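Side-chain contacts in phenylacetaldehyde dehydrogenase (Burkholderia cenocepacia, PDB 4O5H), which probably catalyses the NAD+-dependent oxidation of phenylacetaldehyde to phenylacetate, as a member of the aldehyde dehydrogenase family: residues Q72-A77 with P252-I257; R140-W145 with A495-Y500; L199-T204 with Q499-K504; A272-D275 with R279-L282. All coordinates share one frame; numbering follows the deposited sequence. Where two conformers were deposited one is given.

Interaction 1: residues Q72-A77 with P252-I257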
loop_
_atom_site.group_PDB
_atom_site.type_symbol
_atom_site.label_atom_id
_atom_site.label_comp_id
_atom_site.label_asym_id
_atom_site.label_seq_id
_atom_site.Cartn_x
_atom_site.Cartn_y
_atom_site.Cartn_z
ATOM N N GLN A 72 -11.564 -9.926 -21.378
ATOM C CA GLN A 72 -11.319 -9.203 -22.653
ATOM C C GLN A 72 -10.876 -7.767 -22.431
ATOM O O GLN A 72 -10.024 -7.255 -23.145
ATOM C CB GLN A 72 -12.534 -9.206 -23.568
ATOM C CG GLN A 72 -12.864 -10.595 -24.032
ATOM C CD GLN A 72 -11.852 -11.172 -25.009
ATOM O OE1 GLN A 72 -11.080 -10.448 -25.670
ATOM N NE2 GLN A 72 -11.790 -12.475 -25.050
ATOM N N ALA A 73 -11.512 -7.088 -21.501
ATOM C CA ALA A 73 -11.135 -5.715 -21.161
ATOM C C ALA A 73 -9.700 -5.616 -20.613
ATOM O O ALA A 73 -8.953 -4.699 -20.961
ATOM C CB ALA A 73 -12.116 -5.116 -20.160
ATOM N N VAL A 74 -9.347 -6.555 -19.739
ATOM C CA VAL A 74 -8.008 -6.625 -19.199
ATOM C C VAL A 74 -7.008 -6.904 -20.303
ATOM O O VAL A 74 -5.985 -6.260 -20.343
ATOM C CB VAL A 74 -7.937 -7.661 -18.061
ATOM C CG1 VAL A 74 -6.497 -7.899 -17.633
ATOM C CG2 VAL A 74 -8.772 -7.159 -16.838
ATOM N N ALA A 75 -7.349 -7.819 -21.217
ATOM C CA ALA A 75 -6.472 -8.116 -22.360
ATOM C C ALA A 75 -6.231 -6.848 -23.190
ATOM O O ALA A 75 -5.094 -6.600 -23.569
ATOM C CB ALA A 75 -7.036 -9.230 -23.215
ATOM N N ALA A 76 -7.268 -6.028 -23.395
ATOM C CA ALA A 76 -7.126 -4.798 -24.154
ATOM C C ALA A 76 -6.238 -3.792 -23.434
ATOM O O ALA A 76 -5.399 -3.141 -24.060
ATOM C CB ALA A 76 -8.488 -4.196 -24.464
ATOM N N ALA A 77 -6.457 -3.630 -22.121
ATOM C CA ALA A 77 -5.671 -2.701 -21.348
ATOM C C ALA A 77 -4.205 -3.114 -21.311
ATOM O O ALA A 77 -3.325 -2.269 -21.421
ATOM C CB ALA A 77 -6.221 -2.565 -19.922
ATOM N N PRO A 252 -4.763 -11.900 -12.817
ATOM C CA PRO A 252 -3.346 -11.692 -12.500
ATOM C C PRO A 252 -2.678 -10.740 -13.459
ATOM O O PRO A 252 -1.531 -10.402 -13.272
ATOM C CB PRO A 252 -2.741 -13.112 -12.594
ATOM C CG PRO A 252 -3.678 -13.855 -13.536
ATOM C CD PRO A 252 -5.050 -13.294 -13.220
ATOM N N ARG A 253 -3.375 -10.306 -14.500
ATOM C CA ARG A 253 -2.771 -9.398 -15.492
ATOM C C ARG A 253 -2.969 -7.927 -15.202
ATOM O O ARG A 253 -2.436 -7.084 -15.934
ATOM C CB ARG A 253 -3.251 -9.720 -16.919
ATOM C CG ARG A 253 -3.019 -11.155 -17.339
ATOM C CD ARG A 253 -3.841 -11.486 -18.572
ATOM N NE ARG A 253 -5.289 -11.345 -18.289
ATOM C CZ ARG A 253 -6.241 -11.408 -19.236
ATOM N NH1 ARG A 253 -5.923 -11.570 -20.535
ATOM N NH2 ARG A 253 -7.522 -11.284 -18.906
ATOM N N ILE A 254 -3.752 -7.586 -14.159
ATOM C CA ILE A 254 -3.700 -6.236 -13.631
ATOM C C ILE A 254 -2.498 -6.101 -12.695
ATOM O O ILE A 254 -2.019 -7.080 -12.139
ATOM C CB ILE A 254 -5.014 -5.783 -12.962
ATOM C CG1 ILE A 254 -5.321 -6.549 -11.684
ATOM C CG2 ILE A 254 -6.163 -5.909 -13.925
ATOM C CD1 ILE A 254 -6.347 -5.854 -10.811
ATOM N N ASP A 255 -2.000 -4.889 -12.554
ATOM C CA ASP A 255 -0.859 -4.583 -11.682
ATOM C C ASP A 255 -1.281 -3.869 -10.386
ATOM O O ASP A 255 -0.608 -3.964 -9.361
ATOM C CB ASP A 255 0.105 -3.719 -12.471
ATOM C CG ASP A 255 0.613 -4.447 -13.700
ATOM O OD1 ASP A 255 1.170 -5.558 -13.529
ATOM O OD2 ASP A 255 0.394 -3.955 -14.820
ATOM N N LYS A 256 -2.426 -3.212 -10.434
ATOM C CA LYS A 256 -2.924 -2.520 -9.290
ATOM C C LYS A 256 -4.442 -2.546 -9.261
ATOM O O LYS A 256 -5.079 -2.435 -10.302
ATOM C CB LYS A 256 -2.467 -1.079 -9.294
ATOM C CG LYS A 256 -2.958 -0.323 -8.073
ATOM C CD LYS A 256 -2.418 1.092 -7.964
ATOM C CE LYS A 256 -2.830 1.752 -6.617
ATOM N NZ LYS A 256 -1.693 1.682 -5.613
ATOM N N ILE A 257 -4.995 -2.702 -8.067
ATOM C CA ILE A 257 -6.445 -2.586 -7.881
ATOM C C ILE A 257 -6.706 -1.352 -7.040
ATOM O O ILE A 257 -6.025 -1.095 -6.039
ATOM C CB ILE A 257 -7.077 -3.885 -7.292
ATOM C CG1 ILE A 257 -8.599 -3.839 -7.372
ATOM C CG2 ILE A 257 -6.688 -4.124 -5.857
ATOM C CD1 ILE A 257 -9.106 -4.167 -8.765
#

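Interaction 2: residues R140-W145 with A495-Y500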
loop_
_atom_site.group_PDB
_atom_site.type_symbol
_atom_site.label_atom_id
_atom_site.label_comp_id
_atom_site.label_asym_id
_atom_site.label_seq_id
_atom_site.Cartn_x
_atom_site.Cartn_y
_atom_site.Cartn_z
ATOM N N ARG A 140 -8.026 18.009 -15.143
ATOM C CA ARG A 140 -7.145 19.149 -15.459
ATOM C C ARG A 140 -5.936 19.196 -14.497
ATOM O O ARG A 140 -4.773 19.347 -14.933
ATOM C CB ARG A 140 -7.923 20.485 -15.412
ATOM C CG ARG A 140 -7.051 21.692 -15.772
ATOM C CD ARG A 140 -7.883 22.924 -16.012
ATOM N NE ARG A 140 -8.783 22.769 -17.134
ATOM C CZ ARG A 140 -10.112 22.831 -17.064
ATOM N NH1 ARG A 140 -10.746 23.039 -15.923
ATOM N NH2 ARG A 140 -10.851 22.680 -18.169
ATOM N N TYR A 141 -6.221 19.068 -13.193
ATOM C CA TYR A 141 -5.158 19.094 -12.167
ATOM C C TYR A 141 -4.128 17.990 -12.458
ATOM O O TYR A 141 -2.910 18.242 -12.541
ATOM C CB TYR A 141 -5.763 18.964 -10.782
ATOM C CG TYR A 141 -4.755 18.787 -9.664
ATOM C CD1 TYR A 141 -4.152 19.865 -9.077
ATOM C CD2 TYR A 141 -4.346 17.514 -9.272
ATOM C CE1 TYR A 141 -3.201 19.700 -8.080
ATOM C CE2 TYR A 141 -3.377 17.334 -8.299
ATOM C CZ TYR A 141 -2.826 18.442 -7.692
ATOM O OH TYR A 141 -1.845 18.262 -6.719
ATOM N N MET A 142 -4.611 16.761 -12.682
ATOM C CA MET A 142 -3.706 15.643 -12.940
ATOM C C MET A 142 -2.975 15.751 -14.279
ATOM O O MET A 142 -1.858 15.288 -14.409
ATOM C CB MET A 142 -4.484 14.310 -12.841
ATOM C CG MET A 142 -5.090 14.038 -11.454
ATOM S SD MET A 142 -3.824 13.836 -10.192
ATOM C CE MET A 142 -4.845 13.994 -8.729
ATOM N N ALA A 143 -3.621 16.346 -15.274
ATOM C CA ALA A 143 -2.967 16.624 -16.531
ATOM C C ALA A 143 -1.639 17.340 -16.315
ATOM O O ALA A 143 -0.608 17.020 -16.947
ATOM C CB ALA A 143 -3.840 17.463 -17.451
ATOM N N GLY A 144 -1.649 18.278 -15.410
ATOM C CA GLY A 144 -0.446 19.040 -15.121
ATOM C C GLY A 144 0.638 18.204 -14.450
ATOM O O GLY A 144 1.808 18.576 -14.542
ATOM N N TRP A 145 0.276 17.102 -13.756
ATOM C CA TRP A 145 1.289 16.208 -13.218
ATOM C C TRP A 145 1.967 15.364 -14.285
ATOM O O TRP A 145 3.098 14.913 -14.055
ATOM C CB TRP A 145 0.758 15.258 -12.114
ATOM C CG TRP A 145 0.694 15.925 -10.768
ATOM C CD1 TRP A 145 -0.387 16.156 -10.048
ATOM C CD2 TRP A 145 1.797 16.471 -10.023
ATOM N NE1 TRP A 145 -0.070 16.798 -8.861
ATOM C CE2 TRP A 145 1.276 16.988 -8.821
ATOM C CE3 TRP A 145 3.162 16.506 -10.230
ATOM C CZ2 TRP A 145 2.063 17.622 -7.879
ATOM C CZ3 TRP A 145 3.944 17.149 -9.330
ATOM C CH2 TRP A 145 3.403 17.677 -8.144
ATOM N N ALA A 495 0.198 12.958 -3.782
ATOM C CA ALA A 495 0.254 11.592 -3.220
ATOM C C ALA A 495 -0.265 10.542 -4.189
ATOM O O ALA A 495 0.344 9.480 -4.357
ATOM C CB ALA A 495 -0.489 11.526 -1.901
ATOM N N VAL A 496 -1.395 10.798 -4.830
ATOM C CA VAL A 496 -2.013 9.717 -5.643
ATOM C C VAL A 496 -1.140 9.433 -6.840
ATOM O O VAL A 496 -0.969 8.288 -7.249
ATOM C CB VAL A 496 -3.486 10.019 -6.047
ATOM C CG1 VAL A 496 -3.567 11.160 -7.058
ATOM C CG2 VAL A 496 -4.157 8.787 -6.591
ATOM N N ILE A 497 -0.524 10.475 -7.377
ATOM C CA ILE A 497 0.383 10.312 -8.494
ATOM C C ILE A 497 1.487 9.327 -8.154
ATOM O O ILE A 497 1.769 8.352 -8.893
ATOM C CB ILE A 497 0.958 11.692 -8.941
ATOM C CG1 ILE A 497 -0.156 12.535 -9.580
ATOM C CG2 ILE A 497 2.124 11.532 -9.878
ATOM C CD1 ILE A 497 -0.638 12.074 -10.964
ATOM N N ASP A 498 2.126 9.534 -7.022
ATOM C CA ASP A 498 3.167 8.591 -6.600
ATOM C C ASP A 498 2.624 7.177 -6.437
ATOM O O ASP A 498 3.321 6.211 -6.677
ATOM C CB ASP A 498 3.864 9.057 -5.302
ATOM C CG ASP A 498 4.667 10.369 -5.486
ATOM O OD1 ASP A 498 5.156 10.675 -6.608
ATOM O OD2 ASP A 498 4.788 11.112 -4.471
ATOM N N GLN A 499 1.381 7.045 -6.013
ATOM C CA GLN A 499 0.783 5.728 -5.832
ATOM C C GLN A 499 0.355 5.027 -7.117
ATOM O O GLN A 499 -0.045 3.873 -7.072
ATOM C CB GLN A 499 -0.381 5.839 -4.839
ATOM C CG GLN A 499 0.148 6.269 -3.453
ATOM C CD GLN A 499 -0.920 6.273 -2.351
ATOM O OE1 GLN A 499 -1.968 5.629 -2.499
ATOM N NE2 GLN A 499 -0.651 7.005 -1.254
ATOM N N TYR A 500 0.401 5.720 -8.249
ATOM C CA TYR A 500 0.183 5.077 -9.562
ATOM C C TYR A 500 1.513 4.858 -10.302
ATOM O O TYR A 500 1.528 4.514 -11.485
ATOM C CB TYR A 500 -0.768 5.899 -10.418
ATOM C CG TYR A 500 -2.233 5.675 -10.097
ATOM C CD1 TYR A 500 -2.797 6.171 -8.932
ATOM C CD2 TYR A 500 -3.047 4.990 -10.970
ATOM C CE1 TYR A 500 -4.145 5.963 -8.626
ATOM C CE2 TYR A 500 -4.407 4.791 -10.689
ATOM C CZ TYR A 500 -4.940 5.281 -9.502
ATOM O OH TYR A 500 -6.274 5.070 -9.238
#

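Interaction 3: residues L199-T204 with Q499-K504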
loop_
_atom_site.group_PDB
_atom_site.type_symbol
_atom_site.label_atom_id
_atom_site.label_comp_id
_atom_site.label_asym_id
_atom_site.label_seq_id
_atom_site.Cartn_x
_atom_site.Cartn_y
_atom_site.Cartn_z
ATOM N N LEU A 199 -4.050 8.028 -16.135
ATOM C CA LEU A 199 -3.696 8.619 -17.388
ATOM C C LEU A 199 -2.460 9.498 -17.296
ATOM O O LEU A 199 -1.602 9.484 -18.195
ATOM C CB LEU A 199 -4.868 9.403 -17.949
ATOM C CG LEU A 199 -6.166 8.608 -18.179
ATOM C CD1 LEU A 199 -7.253 9.494 -18.734
ATOM C CD2 LEU A 199 -5.926 7.468 -19.143
ATOM N N ALA A 200 -2.364 10.255 -16.218
ATOM C CA ALA A 200 -1.241 11.182 -16.034
ATOM C C ALA A 200 0.082 10.448 -15.935
ATOM O O ALA A 200 1.072 10.935 -16.414
ATOM C CB ALA A 200 -1.461 12.004 -14.760
ATOM N N THR A 201 0.077 9.261 -15.307
ATOM C CA THR A 201 1.282 8.485 -15.123
ATOM C C THR A 201 1.594 7.515 -16.265
ATOM O O THR A 201 2.687 6.894 -16.283
ATOM C CB THR A 201 1.226 7.657 -13.828
ATOM O OG1 THR A 201 0.047 6.847 -13.818
ATOM C CG2 THR A 201 1.191 8.571 -12.638
ATOM N N GLY A 202 0.664 7.330 -17.180
ATOM C CA GLY A 202 0.913 6.409 -18.306
ATOM C C GLY A 202 0.370 5.007 -18.080
ATOM O O GLY A 202 0.665 4.095 -18.841
ATOM N N CYS A 203 -0.443 4.831 -17.051
ATOM C CA CYS A 203 -1.134 3.547 -16.850
ATOM C C CYS A 203 -2.269 3.353 -17.903
ATOM O O CYS A 203 -2.628 4.317 -18.613
ATOM C CB CYS A 203 -1.741 3.510 -15.457
ATOM S SG CYS A 203 -0.540 3.564 -14.097
ATOM N N THR A 204 -2.836 2.155 -17.940
ATOM C CA THR A 204 -4.104 1.911 -18.618
ATOM C C THR A 204 -5.071 1.382 -17.591
ATOM O O THR A 204 -4.652 1.029 -16.478
ATOM C CB THR A 204 -3.970 0.919 -19.815
ATOM O OG1 THR A 204 -3.504 -0.347 -19.355
ATOM C CG2 THR A 204 -3.019 1.473 -20.817
ATOM N N GLN A 499 1.381 7.045 -6.013
ATOM C CA GLN A 499 0.783 5.728 -5.832
ATOM C C GLN A 499 0.355 5.027 -7.117
ATOM O O GLN A 499 -0.045 3.873 -7.072
ATOM C CB GLN A 499 -0.381 5.839 -4.839
ATOM C CG GLN A 499 0.148 6.269 -3.453
ATOM C CD GLN A 499 -0.920 6.273 -2.351
ATOM O OE1 GLN A 499 -1.968 5.629 -2.499
ATOM N NE2 GLN A 499 -0.651 7.005 -1.254
ATOM N N TYR A 500 0.401 5.720 -8.249
ATOM C CA TYR A 500 0.183 5.077 -9.562
ATOM C C TYR A 500 1.513 4.858 -10.302
ATOM O O TYR A 500 1.528 4.514 -11.485
ATOM C CB TYR A 500 -0.768 5.899 -10.418
ATOM C CG TYR A 500 -2.233 5.675 -10.097
ATOM C CD1 TYR A 500 -2.797 6.171 -8.932
ATOM C CD2 TYR A 500 -3.047 4.990 -10.970
ATOM C CE1 TYR A 500 -4.145 5.963 -8.626
ATOM C CE2 TYR A 500 -4.407 4.791 -10.689
ATOM C CZ TYR A 500 -4.940 5.281 -9.502
ATOM O OH TYR A 500 -6.274 5.070 -9.238
ATOM N N THR A 501 2.629 5.084 -9.597
ATOM C CA THR A 501 3.927 4.763 -10.114
ATOM C C THR A 501 4.602 3.683 -9.273
ATOM O O THR A 501 4.223 3.441 -8.143
ATOM C CB THR A 501 4.867 5.967 -10.157
ATOM O OG1 THR A 501 5.168 6.394 -8.839
ATOM C CG2 THR A 501 4.279 7.091 -10.963
ATOM N N GLU A 502 5.578 3.017 -9.897
ATOM C CA GLU A 502 6.418 2.023 -9.268
ATOM C C GLU A 502 7.855 2.540 -9.416
ATOM O O GLU A 502 8.265 2.952 -10.494
ATOM C CB GLU A 502 6.237 0.675 -9.968
ATOM C CG GLU A 502 6.924 -0.504 -9.275
ATOM C CD GLU A 502 6.162 -1.097 -8.131
ATOM O OE1 GLU A 502 4.915 -1.017 -8.144
ATOM O OE2 GLU A 502 6.798 -1.736 -7.254
ATOM N N SER A 503 8.587 2.599 -8.305
ATOM C CA SER A 503 9.903 3.193 -8.295
ATOM C C SER A 503 10.942 2.138 -8.694
ATOM O O SER A 503 10.915 0.999 -8.204
ATOM C CB SER A 503 10.198 3.727 -6.894
ATOM O OG SER A 503 11.411 4.443 -6.843
ATOM N N LYS A 504 11.825 2.489 -9.607
ATOM C CA LYS A 504 12.944 1.645 -9.998
ATOM C C LYS A 504 14.227 2.365 -9.621
ATOM O O LYS A 504 14.494 3.460 -10.137
ATOM C CB LYS A 504 12.910 1.350 -11.507
ATOM C CG LYS A 504 14.140 0.602 -12.051
ATOM C CD LYS A 504 14.098 0.397 -13.555
ATOM C CE LYS A 504 13.123 -0.685 -13.946
ATOM N NZ LYS A 504 12.847 -0.665 -15.425
#

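Interaction 4: residues A272-D275 with R279-L282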
loop_
_atom_site.group_PDB
_atom_site.type_symbol
_atom_site.label_atom_id
_atom_site.label_comp_id
_atom_site.label_asym_id
_atom_site.label_seq_id
_atom_site.Cartn_x
_atom_site.Cartn_y
_atom_site.Cartn_z
ATOM N N ALA A 272 -8.023 -11.177 -2.827
ATOM C CA ALA A 272 -7.864 -11.583 -4.222
ATOM C C ALA A 272 -6.600 -10.944 -4.812
ATOM O O ALA A 272 -5.819 -11.610 -5.510
ATOM C CB ALA A 272 -9.094 -11.200 -5.040
ATOM N N ALA A 273 -6.413 -9.662 -4.561
ATOM C CA ALA A 273 -5.241 -8.956 -5.060
ATOM C C ALA A 273 -3.939 -9.575 -4.543
ATOM O O ALA A 273 -2.991 -9.809 -5.314
ATOM C CB ALA A 273 -5.301 -7.496 -4.648
ATOM N N LEU A 274 -3.901 -9.825 -3.244
ATOM C CA LEU A 274 -2.703 -10.332 -2.625
ATOM C C LEU A 274 -2.241 -11.641 -3.237
ATOM O O LEU A 274 -1.046 -11.886 -3.334
ATOM C CB LEU A 274 -2.915 -10.588 -1.159
ATOM C CG LEU A 274 -2.253 -9.659 -0.193
ATOM C CD1 LEU A 274 -2.483 -10.244 1.191
ATOM C CD2 LEU A 274 -0.726 -9.550 -0.452
ATOM N N ASP A 275 -3.179 -12.495 -3.601
ATOM C CA ASP A 275 -2.795 -13.776 -4.149
ATOM C C ASP A 275 -2.030 -13.662 -5.442
ATOM O O ASP A 275 -1.295 -14.566 -5.761
ATOM C CB ASP A 275 -4.004 -14.678 -4.267
ATOM C CG ASP A 275 -4.410 -15.251 -2.889
ATOM O OD1 ASP A 275 -3.512 -15.463 -2.007
ATOM O OD2 ASP A 275 -5.602 -15.496 -2.721
ATOM N N ARG A 279 -0.829 -4.650 -6.402
ATOM C CA ARG A 279 -0.763 -3.549 -5.497
ATOM C C ARG A 279 -2.177 -3.106 -5.236
ATOM O O ARG A 279 -3.046 -3.289 -6.075
ATOM C CB ARG A 279 0.007 -2.360 -6.093
ATOM C CG ARG A 279 1.512 -2.583 -6.197
ATOM C CD ARG A 279 1.986 -3.408 -7.368
ATOM N NE ARG A 279 3.457 -3.437 -7.264
ATOM C CZ ARG A 279 4.205 -4.491 -6.929
ATOM N NH1 ARG A 279 3.679 -5.716 -6.715
ATOM N NH2 ARG A 279 5.528 -4.291 -6.766
ATOM N N MET A 280 -2.423 -2.498 -4.092
ATOM C CA MET A 280 -3.785 -2.129 -3.776
ATOM C C MET A 280 -3.916 -0.815 -3.051
ATOM O O MET A 280 -3.067 -0.423 -2.272
ATOM C CB MET A 280 -4.482 -3.292 -3.035
ATOM C CG MET A 280 -4.022 -3.538 -1.644
ATOM S SD MET A 280 -4.442 -5.226 -1.045
ATOM C CE MET A 280 -2.923 -6.050 -1.330
ATOM N N SER A 281 -4.979 -0.092 -3.404
ATOM C CA SER A 281 -5.383 1.121 -2.733
ATOM C C SER A 281 -6.831 0.912 -2.335
ATOM O O SER A 281 -7.650 0.513 -3.197
ATOM C CB SER A 281 -5.248 2.313 -3.711
ATOM O OG SER A 281 -5.713 3.495 -3.113
ATOM N N LEU A 282 -7.161 1.160 -1.062
ATOM C CA LEU A 282 -8.475 0.827 -0.516
ATOM C C LEU A 282 -9.038 1.964 0.310
ATOM O O LEU A 282 -8.459 2.350 1.325
ATOM C CB LEU A 282 -8.393 -0.437 0.353
ATOM C CG LEU A 282 -7.769 -1.688 -0.249
ATOM C CD1 LEU A 282 -7.593 -2.754 0.819
ATOM C CD2 LEU A 282 -8.598 -2.252 -1.410
#

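Interaction 1: residues Q72-A77 with P252-I257
V74, on helix 67-82, and R253, in the loop that leads into strand 256-260, bring their backbones to a CA-CA distance of 7.0 Å, the shortest between the two segments. R253 reaches back along the helix surface. Its chain runs extended at chi2 and then turns at chi3 (-62°), which lays the guanidinium flat against the helix instead of sending it straight outwards. One face of the group lies over V74 CG1 and the backbone N of A75. R253 NE is 3.7 Å from V74 CG1, and farther along the group R253 NH1 is 3.7 Å from A75 CB. The root of the arginine also takes part, with R253 CB 3.8 Å from V74 CG1. V74 holds CG1 anti to its own backbone nitrogen (chi1 171°), and this leaves its other methyl, CG2, to meet I254 CG2 at 4.1 Å, the two side chains crossing at about a right angle. A73, A76 and A77 rest on N235 and A77 also on V177, so the helix packs against the sheet that, as in other aldehyde dehydrogenases, probably carries the NAD+ site; I254 touches V177 as well. The chemistry is divided: R253 NH2 is bound by D251 in a salt bridge, with a weak hydrogen bond to Q71 O, while one flat face of the group is left for van der Waals contact with V74 and A75.

Interaction 2: residues R140-W145 with A495-Y500
I497 is the hub here, reaching both M142 and W145 near the end of helix 124-145. The local axes pass 11.1 Å apart and cross at -58°, so long side chains have to bridge the gap. The first torsion of I497 brings CG1 to 3.7 Å from W145 CD1, approaching the indole obliquely, and the bend at chi2 turns I497 CD1 to M142 SD, 3.7 Å away. M142 bends too, at chi2 (-64°), so that its thioether slides past I497 in the opposite direction and its methyl carries on to V496. There M142 CE comes within 3.5 Å of V496 CG1, a close fit, with chi1 of the valine directing that methyl at the methionine. W145 has its ring steadied within its own helix: NE1 donates to Y141 OH at 3.1 Å with an N-H...O angle of 162°, nearly in the indole plane, and Y141 CE2 lies at the indole edge. M98 of helix 91-107 and A196 of helix 187-201 also touch M142, and P197 touches V496, so this is where several helices converge. What crosses between the segments is entirely apolar, alkyl groups and a thioether, with one indole; the single indole N-H is satisfied by the tyrosine one turn back, which fixes the ring's rotation and leaves its carbon atoms to receive I497.

Interaction 3: residues L199-T204 with Q499-K504
T201 and Y500 mark the closest backbone approach, 6.6 Å between their CA atoms, where the end of helix 187-201 passes the turn between helix 493-499 and strand 501-509. G202, with phi at 96°, ends the first helix in a Schellman motif. The turn brings C203 round to the side of Y500 that T201 already faces. T201 sets OG1 between its backbone N and carbonyl carbon (chi1 55°), where the hydroxyl's one proton is shared between P197 O, the stronger partner, and A198 O. The same oxygen, T201 OG1, lies 3.6 Å from Y500 CB, the two side chains meeting at about a right angle. The other branch of T201 does the apolar work: CG2 is 3.8 Å from T501 CG2, methyl to methyl. In the fold, helix 187-201 feeds through this turn into strand 204-208 of the Rossmann-like sheet that probably binds NAD+, as in other aldehyde dehydrogenases, whereas strand 501-509 runs antiparallel to strand 166-181 and out into the arm that members of the family use for oligomerisation. Farther along that strand, E502 makes salt bridges with R279 of its own chain and with R490 of the second subunit. C203 comes in beside the tyrosine. Its SG sits 3.5 Å from Y500 O and 4.3 Å from Y500 CD2, at the edge of the ring and near its plane. T501 bonds its hydroxyl to D498 O in the last turn of helix 493-499, and its methyl faces T201.

Interaction 4: residues A272-D275 with R279-L282
A273 and L274 meet M280 through alkyl and thioether groups alone, so no ring or other flat group presents a face or an edge between the two segments. The guanidinium of R279 belongs to a side chain that starts away from the helix; it forms a salt bridge with E502 of its own chain, and a hydrogen bond from NH1 to K484 O of the second subunit. The contact closes the second half of a beta-alpha-beta unit, strand 256-260, helix 263-275, strand 279-283, in the Rossmann-like domain: the end of the helix packs back on the start of the strand that follows it. M280 is the piece that spans the gap. Its CG stands between the backbone N and carbonyl carbon (chi1 71°), lifting the chain off the strand, and a bend at chi3 (98°) swings the terminal methyl towards the helix. I257 of the neighbouring parallel strand touches both A273 and M280, and F488 also lies against M280. L274 additionally packs on G270 of the second subunit, so this small apolar cluster reaches the dimer interface. The methyl CE of M280 touches both helix residues, 4.3 Å from A273 CB and 3.8 Å from L274 CG.

Interactions 1, 3 and 4 all reach the same mixed sheet. A77 O of interaction 1 meets T204 OG1 of interaction 3 at 2.8 Å, and K256 NZ meets Q499 O, which interactions 2 and 3 share, at 3.1 Å. Strands 256-260 and 279-283 lie side by side, I257 N bonding to R279 O at 2.8 Å, which joins interaction 1 to interaction 4. R279 NH2 then reaches E502 OE2 of interaction 3 at 2.9 Å. Interactions 2 and 3 are the closest pair, their centres about 9 Å apart. Strand 279-283 ends at E283, within the family's glutamate signature, so interaction 4 probably leads towards the catalytic region. None includes the sodium-site residues V51, D119 and D212.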